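Local atomic coordinates of mevalonate kinase, putative (Leishmania major, PDB entry 2HFS), a protein that probably phosphorylates (R)-mevalonate with ATP to give (R)-5-phosphomevalonate, an early step of isoprenoid and sterol biosynthesis. Residues R187-V192 with A297-R302. Numbering follows the deposited sequence.
Sequences RLYLVV and ASSDQR
Strand 188-194 runs past the start of helix 299-312 with Y189 pointing at it, and the backbones come nearest at Y189 and S298, whose CA atoms lie 6.1 Å apart. One face of the Y189 ring is laid against the S298-S299 peptide: S299 N sits 3.8 Å above the ring centre, S298 C lies nearer the rim, and S299 CB touches CE2. S298 is the N-cap, and its OG accepts from Q301 N (3.2 Å, 167°). In this GHMP kinase the strand is an inner member of a four-stranded antiparallel sheet, between strands 291-296 and 318-324; the helix covers one face of the sheet as a layer of an alpha/beta sandwich, where V191 also meets V306 and L309, and the short connection from 291-296, through A297 and S298, runs past one face of the tyrosine. R302 reaches back from the helix, CG anti to its backbone N (chi1 -172°), and packs CG on V191 CG2 at 3.4 Å. The chain bends at chi3, and the edge of the guanidinium meets L190 O, to which NH1 makes a weak hydrogen bond (3.3 Å). The guanidinium stands nearly perpendicular to the Y189 ring, 83° between planes, with CD2 of the tyrosine over its face.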
# COMPACT_ATOMS: atom_id res chain seq x y z
N ARG A 187 6.03 -17.20 4.86
CA ARG A 187 6.54 -15.83 4.71
C ARG A 187 6.75 -15.50 3.22
O ARG A 187 7.21 -16.35 2.46
CB ARG A 187 7.86 -15.69 5.45
CG ARG A 187 8.20 -14.31 5.97
CD ARG A 187 9.56 -14.25 6.67
NE ARG A 187 9.59 -14.98 7.95
CZ ARG A 187 10.68 -15.21 8.68
NH1 ARG A 187 11.88 -14.79 8.28
NH2 ARG A 187 10.58 -15.88 9.82
N LEU A 188 6.40 -14.28 2.81
CA LEU A 188 6.73 -13.75 1.50
C LEU A 188 7.92 -12.80 1.67
O LEU A 188 7.83 -11.81 2.36
CB LEU A 188 5.54 -12.95 0.94
CG LEU A 188 4.41 -13.53 0.10
CD1 LEU A 188 4.11 -14.96 0.34
CD2 LEU A 188 3.15 -12.69 0.06
N TYR A 189 9.02 -13.12 1.00
CA TYR A 189 10.20 -12.30 0.96
C TYR A 189 10.13 -11.41 -0.29
O TYR A 189 10.30 -11.90 -1.42
CB TYR A 189 11.45 -13.19 0.96
CG TYR A 189 11.68 -13.98 2.24
CD1 TYR A 189 11.34 -15.34 2.31
CD2 TYR A 189 12.25 -13.39 3.36
CE1 TYR A 189 11.55 -16.07 3.49
CE2 TYR A 189 12.46 -14.11 4.54
CZ TYR A 189 12.10 -15.45 4.59
OH TYR A 189 12.31 -16.17 5.75
N LEU A 190 9.86 -10.11 -0.09
CA LEU A 190 9.64 -9.17 -1.18
C LEU A 190 10.80 -8.20 -1.39
O LEU A 190 11.42 -7.72 -0.43
CB LEU A 190 8.35 -8.36 -0.94
CG LEU A 190 7.03 -9.13 -0.79
CD1 LEU A 190 5.84 -8.18 -0.59
CD2 LEU A 190 6.79 -10.00 -2.01
N VAL A 191 11.09 -7.89 -2.66
CA VAL A 191 11.94 -6.74 -2.97
C VAL A 191 11.00 -5.76 -3.68
O VAL A 191 10.38 -6.10 -4.67
CB VAL A 191 13.14 -7.08 -3.90
CG1 VAL A 191 13.96 -5.83 -4.15
CG2 VAL A 191 14.04 -8.15 -3.29
N VAL A 192 10.85 -4.57 -3.12
CA VAL A 192 10.01 -3.57 -3.76
C VAL A 192 10.92 -2.45 -4.25
O VAL A 192 11.85 -2.06 -3.54
CB VAL A 192 8.92 -3.02 -2.83
CG1 VAL A 192 8.04 -1.98 -3.57
CG2 VAL A 192 8.07 -4.16 -2.25
N ALA A 297 12.61 -16.42 -3.13
CA ALA A 297 12.32 -17.74 -2.57
C ALA A 297 12.73 -17.84 -1.11
O ALA A 297 12.24 -18.70 -0.37
CB ALA A 297 13.01 -18.85 -3.38
N SER A 298 13.63 -16.94 -0.70
CA SER A 298 14.20 -16.94 0.64
C SER A 298 14.82 -15.57 0.92
O SER A 298 14.80 -14.71 0.05
CB SER A 298 15.28 -18.01 0.75
OG SER A 298 16.37 -17.70 -0.10
N SER A 299 15.37 -15.39 2.11
CA SER A 299 16.08 -14.16 2.45
C SER A 299 17.42 -14.06 1.71
O SER A 299 17.82 -12.97 1.27
CB SER A 299 16.29 -14.06 3.96
OG SER A 299 16.50 -12.71 4.35
N ASP A 300 18.10 -15.18 1.58
CA ASP A 300 19.40 -15.22 0.88
C ASP A 300 19.29 -14.83 -0.60
O ASP A 300 20.09 -14.03 -1.11
CB ASP A 300 20.06 -16.60 1.03
CG ASP A 300 21.47 -16.66 0.45
OD1 ASP A 300 22.17 -15.62 0.46
OD2 ASP A 300 21.96 -17.70 -0.04
N GLN A 301 18.29 -15.38 -1.28
CA GLN A 301 18.09 -15.12 -2.70
C GLN A 301 17.63 -13.68 -2.94
O GLN A 301 17.85 -13.14 -4.02
CB GLN A 301 17.12 -16.13 -3.32
CG GLN A 301 17.70 -17.56 -3.33
CD GLN A 301 16.72 -18.61 -3.85
OE1 GLN A 301 16.12 -18.44 -4.93
NE2 GLN A 301 16.57 -19.69 -3.11
N ARG A 302 17.02 -13.08 -1.92
CA ARG A 302 16.68 -11.65 -1.92
C ARG A 302 17.96 -10.79 -1.97
O ARG A 302 18.02 -9.81 -2.73
CB ARG A 302 15.81 -11.33 -0.69
CG ARG A 302 15.21 -9.91 -0.64
CD ARG A 302 13.97 -9.77 0.25
NE ARG A 302 14.28 -9.99 1.67
CZ ARG A 302 13.46 -9.69 2.68
NH1 ARG A 302 12.28 -9.13 2.45
NH2 ARG A 302 13.83 -9.94 3.92